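Local coordinates for protein esterase D (Lactobacillus rhamnosus, PDB 3DLT) that probably hydrolyses carboxylic esters, using the alpha/beta-hydrolase fold, at residues L28-G33 / F98-G103; H132-G137 / D195-G200. All coordinates share one frame; numbering follows the deposited sequence.

Contact 1: residues L28-G33 / F98-G103; sequences LHAYTG and FGLSLG. With BUA (butanoic acid), chain B.
Y31 and L102 meet through their CB atoms, and their backbone N-H groups converge on a single oxygen of the bound butanoic acid. Its O1 lies 2.8 Å from Y31 N and 3.0 Å from L102 N, the latter bond almost straight at 175°. Two backbone N-H groups on one oxygen are what an alpha/beta-hydrolase oxyanion hole would present, so these probably form it, consistent with stabilising the oxyanion of a tetrahedral intermediate in ester hydrolysis. S101 N holds the other oxygen, O2, at 2.9 Å; the hydroxyl of S101, the predicted nucleophile, is hydrogen-bonded to S125 O, while H226 NE2 also reaches the ligand. A30 CB lies against the carboxylate carbon C4, and the same methyl also touches L100 CD1 at 3.8 Å, so a small side chain suits the place.

Backbone bonds position this shell. L28 N donates to F98 O, and L100 N returns to L28 O. Next comes a weak bond from G103 N to H29 O, beside which G103 CA presses to 3.5 Å from L28 CB; a side chain on G103 would strike the carbonyl oxygens of L28 and H29. A30 O is fixed from opposite faces of its plane by H29 ND1 and G33 N, which steadies the type II turn of A30–G33. Y31 has CG anti to its backbone N (chi1 -175°), carrying the ring outward to bond Q165 through OH.

The sequence G-L-S-L-G forms the nucleophile elbow, the sharp turn from strand 94-99 into helix 101-113. Strand 23-28 runs parallel beside that strand, with W77 of helix 74-89 and I169 of helix 155-178 packed on Y31 and L102.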
loop_
_atom_site.group_PDB
_atom_site.type_symbol
_atom_site.label_atom_id
_atom_site.label_comp_id
_atom_site.label_asym_id
_atom_site.label_seq_id
_atom_site.Cartn_x
_atom_site.Cartn_y
_atom_site.Cartn_z
ATOM N N LEU A 28 4.470 -0.326 -2.143
ATOM C CA LEU A 28 4.045 -1.393 -1.226
ATOM C C LEU A 28 2.576 -1.751 -1.427
ATOM O O LEU A 28 1.701 -0.897 -1.362
ATOM C CB LEU A 28 4.259 -0.963 0.222
ATOM C CG LEU A 28 5.643 -0.436 0.591
ATOM C CD1 LEU A 28 5.649 0.050 2.041
ATOM C CD2 LEU A 28 6.729 -1.458 0.365
ATOM N N HIS A 29 2.301 -3.038 -1.634
ATOM C CA HIS A 29 1.045 -3.435 -2.241
ATOM C C HIS A 29 -0.107 -3.544 -1.235
ATOM O O HIS A 29 0.044 -3.217 -0.048
ATOM C CB HIS A 29 1.219 -4.688 -3.088
ATOM C CG HIS A 29 1.521 -5.946 -2.320
ATOM N ND1 HIS A 29 0.637 -6.521 -1.430
ATOM C CD2 HIS A 29 2.597 -6.773 -2.367
ATOM C CE1 HIS A 29 1.167 -7.626 -0.939
ATOM N NE2 HIS A 29 2.344 -7.819 -1.507
ATOM N N ALA A 30 -1.264 -3.986 -1.723
ATOM C CA ALA A 30 -2.464 -4.071 -0.907
ATOM C C ALA A 30 -2.495 -5.375 -0.074
ATOM O O ALA A 30 -1.822 -6.362 -0.394
ATOM C CB ALA A 30 -3.685 -3.984 -1.789
ATOM N N TYR A 31 -3.295 -5.355 0.988
ATOM C CA TYR A 31 -3.648 -6.552 1.749
ATOM C C TYR A 31 -4.468 -7.454 0.844
ATOM O O TYR A 31 -5.435 -7.004 0.200
ATOM C CB TYR A 31 -4.472 -6.124 2.964
ATOM C CG TYR A 31 -4.843 -7.206 3.937
ATOM C CD1 TYR A 31 -3.899 -8.079 4.428
ATOM C CD2 TYR A 31 -6.139 -7.315 4.397
ATOM C CE1 TYR A 31 -4.241 -9.055 5.331
ATOM C CE2 TYR A 31 -6.485 -8.275 5.329
ATOM C CZ TYR A 31 -5.542 -9.142 5.786
ATOM O OH TYR A 31 -5.923 -10.076 6.721
ATOM N N THR A 32 -4.072 -8.721 0.786
ATOM C CA THR A 32 -4.581 -9.711 -0.186
ATOM C C THR A 32 -4.171 -9.422 -1.610
ATOM O O THR A 32 -4.565 -10.150 -2.542
ATOM C CB THR A 32 -6.128 -9.912 -0.156
ATOM O OG1 THR A 32 -6.769 -8.852 -0.865
ATOM C CG2 THR A 32 -6.690 -10.046 1.267
ATOM N N GLY A 33 -3.367 -8.370 -1.797
ATOM C CA GLY A 33 -2.832 -8.059 -3.081
ATOM C C GLY A 33 -1.511 -8.727 -3.338
ATOM O O GLY A 33 -1.171 -9.739 -2.711
ATOM N N PHE A 98 5.480 4.876 -1.536
ATOM C CA PHE A 98 4.037 4.885 -1.553
ATOM C C PHE A 98 3.479 3.501 -1.359
ATOM O O PHE A 98 4.150 2.506 -1.574
ATOM C CB PHE A 98 3.511 5.373 -2.895
ATOM C CG PHE A 98 4.115 6.651 -3.353
ATOM C CD1 PHE A 98 3.579 7.858 -2.964
ATOM C CD2 PHE A 98 5.214 6.636 -4.190
ATOM C CE1 PHE A 98 4.138 9.040 -3.406
ATOM C CE2 PHE A 98 5.783 7.805 -4.643
ATOM C CZ PHE A 98 5.258 9.011 -4.246
ATOM N N GLY A 99 2.218 3.450 -0.992
ATOM C CA GLY A 99 1.527 2.175 -0.881
ATOM C C GLY A 99 0.035 2.346 -0.908
ATOM O O GLY A 99 -0.477 3.451 -0.843
ATOM N N LEU A 100 -0.664 1.217 -1.044
ATOM C CA LEU A 100 -2.122 1.166 -1.036
ATOM C C LEU A 100 -2.559 1.235 0.425
ATOM O O LEU A 100 -1.899 1.950 1.174
ATOM C CB LEU A 100 -2.589 -0.063 -1.838
ATOM C CG LEU A 100 -2.689 0.219 -3.327
ATOM C CD1 LEU A 100 -2.708 -1.120 -4.162
ATOM C CD2 LEU A 100 -3.950 1.129 -3.598
ATOM N N SER A 101 -3.630 0.593 0.878
ATOM C CA SER A 101 -4.028 0.818 2.256
ATOM C C SER A 101 -3.021 0.223 3.208
ATOM O O SER A 101 -2.441 0.945 4.010
ATOM C CB SER A 101 -5.415 0.266 2.595
ATOM O OG SER A 101 -6.448 0.938 1.926
ATOM N N LEU A 102 -2.823 -1.101 3.123
ATOM C CA LEU A 102 -1.812 -1.800 3.930
ATOM C C LEU A 102 -0.430 -1.235 3.698
ATOM O O LEU A 102 0.228 -0.716 4.617
ATOM C CB LEU A 102 -1.773 -3.309 3.601
ATOM C CG LEU A 102 -0.851 -4.112 4.547
ATOM C CD1 LEU A 102 -1.411 -4.061 5.964
ATOM C CD2 LEU A 102 -0.627 -5.567 4.067
ATOM N N GLY A 103 0.028 -1.358 2.461
ATOM C CA GLY A 103 1.313 -0.834 2.087
ATOM C C GLY A 103 1.449 0.587 2.569
ATOM O O GLY A 103 2.522 0.959 2.971
HETATM C C1 BUA B . -8.222 -2.458 2.028
HETATM C C2 BUA B . -7.308 -3.623 1.747
HETATM C C3 BUA B . -6.602 -3.484 0.395
HETATM C C4 BUA B . -5.418 -2.540 0.538
HETATM O O1 BUA B . -4.533 -2.828 1.348
HETATM O O2 BUA B . -5.361 -1.512 -0.157
#

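Contact 2: residues H132-G137 / D195-G200; sequences HHLVPG and DELVDG. With BUA (butanoic acid), chain C; BUA (butanoic acid), chain B.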
loop_
_atom_site.group_PDB
_atom_site.type_symbol
_atom_site.label_atom_id
_atom_site.label_comp_id
_atom_site.label_asym_id
_atom_site.label_seq_id
_atom_site.Cartn_x
_atom_site.Cartn_y
_atom_site.Cartn_z
ATOM N N HIS A 132 -13.453 -0.011 8.412
ATOM C CA HIS A 132 -13.306 -0.828 7.223
ATOM C C HIS A 132 -14.298 -1.982 7.129
ATOM O O HIS A 132 -14.836 -2.445 8.144
ATOM C CB HIS A 132 -11.865 -1.347 7.112
ATOM C CG HIS A 132 -11.319 -1.968 8.366
ATOM N ND1 HIS A 132 -11.742 -3.188 8.838
ATOM C CD2 HIS A 132 -10.363 -1.548 9.229
ATOM C CE1 HIS A 132 -11.080 -3.491 9.940
ATOM N NE2 HIS A 132 -10.227 -2.515 10.198
ATOM N N HIS A 133 -14.533 -2.409 5.888
ATOM C CA HIS A 133 -15.357 -3.576 5.576
ATOM C C HIS A 133 -14.537 -4.512 4.732
ATOM O O HIS A 133 -14.782 -4.666 3.535
ATOM C CB HIS A 133 -16.633 -3.194 4.807
ATOM C CG HIS A 133 -17.615 -2.395 5.610
ATOM N ND1 HIS A 133 -18.483 -1.489 5.037
ATOM C CD2 HIS A 133 -17.855 -2.355 6.945
ATOM C CE1 HIS A 133 -19.222 -0.932 5.983
ATOM N NE2 HIS A 133 -18.856 -1.435 7.151
ATOM N N LEU A 134 -13.574 -5.152 5.378
ATOM C CA LEU A 134 -12.613 -6.007 4.697
ATOM C C LEU A 134 -13.002 -7.457 4.731
ATOM O O LEU A 134 -12.613 -8.207 3.850
ATOM C CB LEU A 134 -11.226 -5.845 5.326
ATOM C CG LEU A 134 -10.652 -4.426 5.210
ATOM C CD1 LEU A 134 -9.246 -4.367 5.752
ATOM C CD2 LEU A 134 -10.696 -3.928 3.773
ATOM N N VAL A 135 -13.761 -7.853 5.749
ATOM C CA VAL A 135 -14.094 -9.258 5.938
ATOM C C VAL A 135 -14.861 -9.788 4.738
ATOM O O VAL A 135 -14.440 -10.772 4.142
ATOM C CB VAL A 135 -14.834 -9.488 7.257
ATOM C CG1 VAL A 135 -15.394 -10.905 7.334
ATOM C CG2 VAL A 135 -13.888 -9.207 8.410
ATOM N N PRO A 136 -15.973 -9.145 4.361
ATOM C CA PRO A 136 -16.605 -9.534 3.081
ATOM C C PRO A 136 -15.668 -9.611 1.850
ATOM O O PRO A 136 -15.707 -10.614 1.101
ATOM C CB PRO A 136 -17.687 -8.459 2.872
ATOM C CG PRO A 136 -17.573 -7.502 4.018
ATOM C CD PRO A 136 -16.768 -8.138 5.086
ATOM N N GLY A 137 -14.875 -8.563 1.623
ATOM C CA GLY A 137 -13.856 -8.567 0.568
ATOM C C GLY A 137 -12.877 -9.731 0.694
ATOM O O GLY A 137 -12.674 -10.488 -0.261
ATOM N N ASP A 195 -15.161 3.773 -2.727
ATOM C CA ASP A 195 -14.418 2.745 -1.998
ATOM C C ASP A 195 -15.314 2.048 -0.999
ATOM O O ASP A 195 -15.836 2.679 -0.085
ATOM C CB ASP A 195 -13.265 3.385 -1.218
ATOM C CG ASP A 195 -12.225 2.385 -0.782
ATOM O OD1 ASP A 195 -12.573 1.254 -0.391
ATOM O OD2 ASP A 195 -11.040 2.744 -0.823
ATOM N N GLU A 196 -15.430 0.737 -1.141
ATOM C CA GLU A 196 -16.269 -0.053 -0.283
ATOM C C GLU A 196 -15.466 -0.732 0.824
ATOM O O GLU A 196 -16.052 -1.245 1.785
ATOM C CB GLU A 196 -16.998 -1.106 -1.121
ATOM C CG GLU A 196 -17.995 -0.475 -2.102
ATOM C CD GLU A 196 -18.797 -1.526 -2.887
ATOM O OE1 GLU A 196 -19.156 -2.565 -2.290
ATOM O OE2 GLU A 196 -19.043 -1.321 -4.104
ATOM N N LEU A 197 -14.136 -0.709 0.707
ATOM C CA LEU A 197 -13.285 -1.468 1.577
ATOM C C LEU A 197 -12.833 -0.650 2.742
ATOM O O LEU A 197 -12.802 -1.152 3.852
ATOM C CB LEU A 197 -12.077 -2.020 0.813
ATOM C CG LEU A 197 -12.422 -3.101 -0.221
ATOM C CD1 LEU A 197 -11.162 -3.528 -0.986
ATOM C CD2 LEU A 197 -13.094 -4.294 0.456
ATOM N N VAL A 198 -12.441 0.597 2.513
ATOM C CA VAL A 198 -12.083 1.466 3.633
ATOM C C VAL A 198 -12.875 2.756 3.541
ATOM O O VAL A 198 -13.354 3.132 2.474
ATOM C CB VAL A 198 -10.564 1.757 3.715
ATOM C CG1 VAL A 198 -9.783 0.457 3.944
ATOM C CG2 VAL A 198 -10.064 2.506 2.478
ATOM N N ASP A 199 -13.026 3.412 4.682
ATOM C CA ASP A 199 -13.806 4.619 4.791
ATOM C C ASP A 199 -12.980 5.785 4.260
ATOM O O ASP A 199 -12.058 6.254 4.918
ATOM C CB ASP A 199 -14.157 4.867 6.255
ATOM C CG ASP A 199 -15.029 6.105 6.456
ATOM O OD1 ASP A 199 -15.233 6.886 5.490
ATOM O OD2 ASP A 199 -15.517 6.287 7.588
ATOM N N GLY A 200 -13.326 6.267 3.078
ATOM C CA GLY A 200 -12.519 7.297 2.430
ATOM C C GLY A 200 -12.360 8.614 3.178
ATOM O O GLY A 200 -11.471 9.408 2.857
HETATM C C1 BUA C . -13.987 -6.301 12.216
HETATM C C2 BUA C . -14.579 -6.441 10.836
HETATM C C3 BUA C . -14.407 -5.156 10.050
HETATM C C4 BUA C . -14.149 -5.473 8.599
HETATM O O1 BUA C . -15.013 -6.107 7.969
HETATM O O2 BUA C . -13.089 -5.077 8.071
HETATM C C1 BUA B . -8.222 -2.458 2.028
HETATM C C2 BUA B . -7.308 -3.623 1.747
HETATM C C3 BUA B . -6.602 -3.484 0.395
HETATM C C4 BUA B . -5.418 -2.540 0.538
HETATM O O1 BUA B . -4.533 -2.828 1.348
HETATM O O2 BUA B . -5.361 -1.512 -0.157
HETATM O O HOH W 1 -18.709 -1.377 2.418
#
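The loop carrying the predicted charge-relay aspartate is joined to the start of helix 134-149 through H133 and L197, with H133 N donating to L197 O at 3.0 Å. That donor stands 32° out of the carbonyl plane, and the bond belongs to a single backbone bridge pairing H132 with V198. A water links H133 ND1 to E196 O beside it, at the solvent-facing edge.

L197, apolar and branched, packs between the segments. Its CB packs on L134 CD2 at 3.8 Å, while CD2 reaches H133 O and lies near G137 CA, where any side chain would collide with it. L134 CD2 and V198 CG1 touch C1, the tail carbon of one butanoic acid, and so probably line the part of the pocket that would take a short acyl chain.

Within the 195-200 loop, D195 OD1 accepts from L197 N at 2.7 Å, making an Asx turn, and the further bond from V198 N at 3.0 Å, coming from above the carboxylate plane, completes an Asx motif. The loop is thereby folded round the aspartate, whose OD2 bonds H226 ND1 and Q191, as in a catalytic triad.

A second butanoic acid sits at the N-terminal end of helix 134-149, where L134 N and V135 N hold its two oxygens; the helix end probably favours this anion. H132 CG lies between the backbone N and carbonyl carbon (chi1 49°), bringing ND1 to O2 at a doubtfully short 2.4 Å, while NE2 bonds D170. A leucine here would probably leave D170 OD1 without its histidine partner and the second carboxylate held by backbone N-H groups alone.

From the N terminus, strand 23-28 leads into the first segment of contact 1, and the chain then passes through helix 39-47, strand 51-54 and helices 66-71 and 74-89 before strand 94-99 returns it to close the loop. Contact 2 opens later, after strand 119-122, and closes beyond strand 187-192, enclosing helices 134-149 and 155-178. The two loops follow in series, neither nesting nor crossing. Contact 1 ties central strands of the sheet together near the middle of the chain; contact 2 fastens the helical excursion to a later strand's loop. They meet at the butanoic acid, where S101 OG lies 3.9 Å from V198 CG1, and H226 joins both sites.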